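Local coordinates for 3,5-epimerase/4-reductase (Arabidopsis thaliana, PDB 4QQR), which converts dTDP-4-keto-6-deoxy-glucose to dTDP-L-rhamnose by 3,5-epimerisation and NADPH-dependent 4-keto reduction, and can make UDP-L-rhamnose in the same way, at the interface of chains A and B. Residues are numbered along the deposited sequence; one frame, centred on the assembly and turned at random. Chains: chain A/B, 3,5-epimerase/4-reductase.

Contact 1: the interface of chains A and B. Residues chain A 102, 157, 159; chain B 80-81, 84.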
loop_
_atom_site.group_PDB
_atom_site.type_symbol
_atom_site.label_atom_id
_atom_site.label_comp_id
_atom_site.label_asym_id
_atom_site.label_seq_id
_atom_site.Cartn_x
_atom_site.Cartn_y
_atom_site.Cartn_z
ATOM N N ARG A 102 5.080 2.936 16.913
ATOM C CA ARG A 102 4.909 4.376 16.965
ATOM C C ARG A 102 4.112 4.775 18.203
ATOM O O ARG A 102 4.535 5.650 18.962
ATOM C CB ARG A 102 4.224 4.886 15.698
ATOM C CG ARG A 102 4.108 6.382 15.668
ATOM C CD ARG A 102 3.200 6.834 14.554
ATOM N NE ARG A 102 2.833 8.240 14.708
ATOM C CZ ARG A 102 1.734 8.658 15.324
ATOM N NH1 ARG A 102 0.883 7.780 15.835
ATOM N NH2 ARG A 102 1.482 9.952 15.421
ATOM N N ASN A 157 5.206 8.201 6.814
ATOM C CA ASN A 157 4.286 8.829 7.758
ATOM C C ASN A 157 4.515 8.401 9.204
ATOM O O ASN A 157 3.925 8.995 10.115
ATOM C CB ASN A 157 2.833 8.552 7.375
ATOM C CG ASN A 157 2.503 8.997 5.961
ATOM O OD1 ASN A 157 2.516 10.191 5.658
ATOM N ND2 ASN A 157 2.178 8.040 5.093
ATOM N N GLU A 159 7.102 8.520 11.944
ATOM C CA GLU A 159 8.343 9.199 12.305
ATOM C C GLU A 159 9.319 8.376 13.126
ATOM O O GLU A 159 10.451 8.814 13.358
ATOM C CB GLU A 159 8.028 10.480 13.078
ATOM C CG GLU A 159 7.920 10.253 14.568
ATOM C CD GLU A 159 6.802 11.047 15.212
ATOM O OE1 GLU A 159 6.673 12.260 14.924
ATOM O OE2 GLU A 159 6.054 10.438 16.007
ATOM N N GLU B 80 0.272 13.824 10.838
ATOM C CA GLU B 80 0.770 12.452 11.003
ATOM C C GLU B 80 -0.211 11.520 11.749
ATOM O O GLU B 80 -0.542 10.420 11.278
ATOM C CB GLU B 80 2.146 12.448 11.676
ATOM C CG GLU B 80 2.268 13.419 12.858
ATOM C CD GLU B 80 3.077 12.851 14.033
ATOM O OE1 GLU B 80 3.025 11.621 14.269
ATOM O OE2 GLU B 80 3.765 13.639 14.720
ATOM N N SER B 81 -0.689 11.971 12.900
ATOM C CA SER B 81 -1.542 11.143 13.735
ATOM C C SER B 81 -2.760 10.667 12.964
ATOM O O SER B 81 -3.148 9.502 13.051
ATOM C CB SER B 81 -1.963 11.902 14.992
ATOM O OG SER B 81 -1.912 11.056 16.125
ATOM N N VAL B 84 -1.591 8.246 9.997
ATOM C CA VAL B 84 -1.345 6.937 10.606
ATOM C C VAL B 84 -2.667 6.221 10.941
ATOM O O VAL B 84 -2.834 5.037 10.642
ATOM C CB VAL B 84 -0.415 7.019 11.864
ATOM C CG1 VAL B 84 -0.519 5.773 12.675
ATOM C CG2 VAL B 84 1.027 7.222 11.468
HETATM O O HOH W 1 4.680 9.617 12.719
#

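Contact 2: the interface of chains A and B. Residues chain A 83-84, 87, 143, 147; chain B 154, 157-158.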
loop_
_atom_site.group_PDB
_atom_site.type_symbol
_atom_site.label_atom_id
_atom_site.label_comp_id
_atom_site.label_asym_id
_atom_site.label_seq_id
_atom_site.Cartn_x
_atom_site.Cartn_y
_atom_site.Cartn_z
ATOM N N LYS A 83 1.239 -13.341 -4.299
ATOM C CA LYS A 83 1.111 -11.899 -4.167
ATOM C C LYS A 83 0.422 -11.573 -2.843
ATOM O O LYS A 83 0.888 -10.704 -2.091
ATOM C CB LYS A 83 0.304 -11.315 -5.333
ATOM C CG LYS A 83 1.032 -11.222 -6.663
ATOM C CD LYS A 83 0.016 -10.903 -7.740
ATOM C CE LYS A 83 0.647 -10.335 -9.003
ATOM N NZ LYS A 83 -0.386 -10.306 -10.100
ATOM N N VAL A 84 -0.682 -12.273 -2.564
ATOM C CA VAL A 84 -1.463 -12.015 -1.357
ATOM C C VAL A 84 -0.593 -12.272 -0.145
ATOM O O VAL A 84 -0.611 -11.506 0.818
ATOM C CB VAL A 84 -2.773 -12.863 -1.281
ATOM C CG1 VAL A 84 -3.330 -12.883 0.131
ATOM C CG2 VAL A 84 -3.822 -12.320 -2.245
ATOM N N ILE A 87 1.499 -9.386 0.616
ATOM C CA ILE A 87 0.702 -8.246 1.043
ATOM C C ILE A 87 0.360 -8.360 2.522
ATOM O O ILE A 87 0.330 -7.364 3.242
ATOM C CB ILE A 87 -0.601 -8.127 0.231
ATOM C CG1 ILE A 87 -0.300 -7.660 -1.194
ATOM C CG2 ILE A 87 -1.564 -7.168 0.911
ATOM C CD1 ILE A 87 -1.510 -7.652 -2.100
ATOM N N PHE A 143 5.072 -6.490 -9.692
ATOM C CA PHE A 143 4.317 -6.492 -8.434
ATOM C C PHE A 143 5.175 -6.251 -7.191
ATOM O O PHE A 143 4.879 -5.370 -6.377
ATOM C CB PHE A 143 3.556 -7.805 -8.264
ATOM C CG PHE A 143 3.020 -8.014 -6.876
ATOM C CD1 PHE A 143 1.817 -7.422 -6.486
ATOM C CD2 PHE A 143 3.724 -8.797 -5.947
ATOM C CE1 PHE A 143 1.320 -7.607 -5.207
ATOM C CE2 PHE A 143 3.233 -8.992 -4.667
ATOM C CZ PHE A 143 2.022 -8.398 -4.294
ATOM N N THR A 147 4.858 -2.903 -4.876
ATOM C CA THR A 147 4.428 -3.140 -3.504
ATOM C C THR A 147 5.411 -2.585 -2.470
ATOM O O THR A 147 5.005 -1.893 -1.518
ATOM C CB THR A 147 4.160 -4.631 -3.255
ATOM O OG1 THR A 147 3.153 -5.088 -4.168
ATOM C CG2 THR A 147 3.674 -4.856 -1.847
ATOM N N LEU B 154 -3.680 -2.826 -4.778
ATOM C CA LEU B 154 -3.436 -4.067 -4.047
ATOM C C LEU B 154 -4.635 -5.037 -4.058
ATOM O O LEU B 154 -4.443 -6.245 -4.255
ATOM C CB LEU B 154 -2.965 -3.780 -2.613
ATOM C CG LEU B 154 -1.591 -3.128 -2.435
ATOM C CD1 LEU B 154 -1.362 -2.651 -1.001
ATOM C CD2 LEU B 154 -0.516 -4.105 -2.842
ATOM N N ASN B 157 -5.569 -8.223 -6.462
ATOM C CA ASN B 157 -5.035 -9.579 -6.316
ATOM C C ASN B 157 -5.930 -10.497 -5.482
ATOM O O ASN B 157 -5.578 -11.651 -5.219
ATOM C CB ASN B 157 -3.636 -9.535 -5.717
ATOM C CG ASN B 157 -2.688 -8.655 -6.515
ATOM O OD1 ASN B 157 -2.483 -8.850 -7.717
ATOM N ND2 ASN B 157 -2.122 -7.662 -5.849
ATOM N N TYR B 158 -7.093 -9.979 -5.086
ATOM C CA TYR B 158 -8.026 -10.709 -4.241
ATOM C C TYR B 158 -9.293 -11.025 -5.020
ATOM O O TYR B 158 -10.253 -10.243 -5.015
ATOM C CB TYR B 158 -8.370 -9.894 -2.991
ATOM C CG TYR B 158 -7.206 -9.630 -2.062
ATOM C CD1 TYR B 158 -7.111 -10.286 -0.836
ATOM C CD2 TYR B 158 -6.211 -8.710 -2.393
ATOM C CE1 TYR B 158 -6.054 -10.046 0.025
ATOM C CE2 TYR B 158 -5.154 -8.467 -1.529
ATOM C CZ TYR B 158 -5.087 -9.140 -0.327
ATOM O OH TYR B 158 -4.046 -8.903 0.529
#

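Contact 3: the interface of chains A and B. Residues chain A 87, 91-92; chain B 92, 95-96, 154, 158.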
loop_
_atom_site.group_PDB
_atom_site.type_symbol
_atom_site.label_atom_id
_atom_site.label_comp_id
_atom_site.label_asym_id
_atom_site.label_seq_id
_atom_site.Cartn_x
_atom_site.Cartn_y
_atom_site.Cartn_z
ATOM N N ILE A 87 1.499 -9.386 0.616
ATOM C CA ILE A 87 0.702 -8.246 1.043
ATOM C C ILE A 87 0.360 -8.360 2.522
ATOM O O ILE A 87 0.330 -7.364 3.242
ATOM C CB ILE A 87 -0.601 -8.127 0.231
ATOM C CG1 ILE A 87 -0.300 -7.660 -1.194
ATOM C CG2 ILE A 87 -1.564 -7.168 0.911
ATOM C CD1 ILE A 87 -1.510 -7.652 -2.100
ATOM N N VAL A 91 3.069 -5.743 3.615
ATOM C CA VAL A 91 2.226 -4.577 3.703
ATOM C C VAL A 91 1.528 -4.536 5.068
ATOM O O VAL A 91 1.949 -3.792 5.954
ATOM C CB VAL A 91 1.216 -4.497 2.530
ATOM C CG1 VAL A 91 0.403 -3.243 2.624
ATOM C CG2 VAL A 91 1.945 -4.499 1.206
ATOM N N ALA A 92 0.489 -5.345 5.258
ATOM C CA ALA A 92 -0.357 -5.189 6.457
ATOM C C ALA A 92 0.402 -5.460 7.738
ATOM O O ALA A 92 0.193 -4.781 8.737
ATOM C CB ALA A 92 -1.654 -6.047 6.388
ATOM N N ALA B 92 -4.134 -1.303 6.331
ATOM C CA ALA B 92 -3.903 -2.547 7.083
ATOM C C ALA B 92 -5.193 -3.308 7.314
ATOM O O ALA B 92 -5.290 -4.489 6.971
ATOM C CB ALA B 92 -3.229 -2.263 8.409
ATOM N N LEU B 95 -7.003 -4.529 4.069
ATOM C CA LEU B 95 -6.239 -5.640 3.512
ATOM C C LEU B 95 -6.389 -6.909 4.358
ATOM O O LEU B 95 -6.439 -8.009 3.826
ATOM C CB LEU B 95 -4.776 -5.240 3.367
ATOM C CG LEU B 95 -4.521 -4.274 2.206
ATOM C CD1 LEU B 95 -3.084 -3.809 2.175
ATOM C CD2 LEU B 95 -4.877 -4.941 0.904
ATOM N N THR B 96 -6.478 -6.754 5.674
ATOM C CA THR B 96 -6.654 -7.902 6.553
ATOM C C THR B 96 -8.021 -8.576 6.366
ATOM O O THR B 96 -8.111 -9.799 6.232
ATOM C CB THR B 96 -6.499 -7.478 8.009
ATOM O OG1 THR B 96 -5.169 -6.981 8.211
ATOM C CG2 THR B 96 -6.755 -8.652 8.942
ATOM N N LEU B 154 -3.680 -2.826 -4.778
ATOM C CA LEU B 154 -3.436 -4.067 -4.047
ATOM C C LEU B 154 -4.635 -5.037 -4.058
ATOM O O LEU B 154 -4.443 -6.245 -4.255
ATOM C CB LEU B 154 -2.965 -3.780 -2.613
ATOM C CG LEU B 154 -1.591 -3.128 -2.435
ATOM C CD1 LEU B 154 -1.362 -2.651 -1.001
ATOM C CD2 LEU B 154 -0.516 -4.105 -2.842
ATOM N N TYR B 158 -7.093 -9.979 -5.086
ATOM C CA TYR B 158 -8.026 -10.709 -4.241
ATOM C C TYR B 158 -9.293 -11.025 -5.020
ATOM O O TYR B 158 -10.253 -10.243 -5.015
ATOM C CB TYR B 158 -8.370 -9.894 -2.991
ATOM C CG TYR B 158 -7.206 -9.630 -2.062
ATOM C CD1 TYR B 158 -7.111 -10.286 -0.836
ATOM C CD2 TYR B 158 -6.211 -8.710 -2.393
ATOM C CE1 TYR B 158 -6.054 -10.046 0.025
ATOM C CE2 TYR B 158 -5.154 -8.467 -1.529
ATOM C CZ TYR B 158 -5.087 -9.140 -0.327
ATOM O OH TYR B 158 -4.046 -8.903 0.529
#

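Contact 1: the interface of chains A and B
The methyl CG2 of B:Val84 packs 3.8 Å from CD of A:Arg102, the apolar centre of a patch that soon turns polar. A:Arg102 points CG away from the backbone N (chi1 -176°) and stays extended as far as NE, which carries its guanidinium across to the partner; B:Val84 also sets its CB over one guanidinium face, offset toward the rim. A long side chain with a greasy shaft and a charged end suits this place. Further out, NH2 makes a salt bridge with OE1 of the B:Glu80 carboxylate at 2.5 Å, almost straight at the hydrogen (173°). The acceptor lies in the guanidinium plane, but the nitrogen sits above the carboxylate plane, and the two planes stand 82° apart. OE1 is also 3.0 Å from a water, which in turn reaches NE of A:Arg102 and the backbone O of A:Asn157 and N of A:Glu159. OE1 of A:Glu159 comes 3.2 Å from OE2 of B:Glu80, a closeness of acids that the arginine would probably help to offset. The patch joins the last turn of helix 80-103 and the loop around A:Asn157 and A:Glu159 to the start of the partner's helix 80-104, next in sequence to zinc-binding B:Cys79, and probably steadies the dimer's edge.

Contact 2: the interface of chains A and B
A:Thr147, facing B:Leu154 across the contact, donates its hydroxyl OG1 to the backbone O of A:Phe143 at 2.8 Å, one helical turn back, from above the carbonyl plane. That bond helps to hold OG1 over one face of the A:Phe143 ring, toward its rim, while CG of A:Lys83 covers the centre of the opposite face. A flat aromatic suits this slot, for its rim is then presented to the partner: CE1 lies 3.5 Å from ND2 of B:Asn157, with the amide turned 88° to the ring. The other end of that amide, OD1, rests beside the methylenes of A:Lys83, which crosses it at about a right angle, and NZ adds a weak hydrogen bond at 3.5 Å. Next along the helix, A:Ile87 slides antiparallel past B:Leu154, CD1 to CD2 3.8 Å, a fit of branched aliphatic shapes. The same CD1 meets CE2 of the B:Tyr158 ring. B:Tyr158 carries its ring beside the backbone N (chi1 -64°), where CG2 of A:Val84 stands over the centre of one face, 3.9 Å from the centroid, in a CH-pi contact. Were B:Tyr158 replaced by an alanine, the methyl of A:Val84 would probably lose its aromatic face and a gap would be left beside A:Ile87. CG2 of A:Val84 also lies 3.5 Å from the backbone O of B:Asn157.

Contact 3: the interface of chains A and B
B:Leu95 leans across the interface against A:Ile87 and A:Val91, meeting both at about a right angle. Its CB is 4.5 Å from CG2 of A:Ile87, and CG comes a little nearer the same methyl, at 4.3 Å. From CG the chain forks. CD1 goes to the notch between the two partners, 3.6 Å from CG1 of A:Val91 and 3.9 Å from CG2 of A:Ile87; CD2 meets the same isoleucine methyl from nearly the same side, at 4.0 Å. With CG beside the backbone N (chi1 -74°), both methyls of the fork face CG2 of A:Ile87, a use of two methyls that a leucine's branch at CG allows. Valine and isoleucine, branched at CB, suit the opposite helix because their methyls stand close to the backbone and form a firm wall. CG1 of A:Val91 also reaches tip to tip toward CD1 of B:Leu154, 4.1 Å away, which ties helix 143-155 of chain B to the same apolar seam. A:Ile87 extends that seam to the leucine's other methyl and to B:Tyr158. Farther along, alanine allows the helices to come close: A:Ala92 turns its small CB toward the backbone O of B:Ala92, the same residue of the other chain, as expected near the two-fold axis. That carbonyl is occupied within its own helix, for OG1 of B:Thr96 donates to O of B:Ala92 at 2.8 Å from above the carbonyl plane.

Contacts 2 and 3, their C-alpha centres about 7 Å apart, share A:Ile87, B:Leu154 and B:Tyr158; contact 1 lies about 19 Å from contact 3 and 24 Å from contact 2. All three use helix 80-103 of chain A; contacts 1 and 3 set it against helix 80-104 of chain B, roughly opposite in direction, whereas contact 2 sets it against the end of helix 143-155 and the loop beyond. Residues 84 and 157 pair in contacts 1 and 2, which thus show symmetry-related ends, with contact 3 nearer the axis. Such pairing is common in extended short-chain dehydrogenases, so the dimer is probably biological.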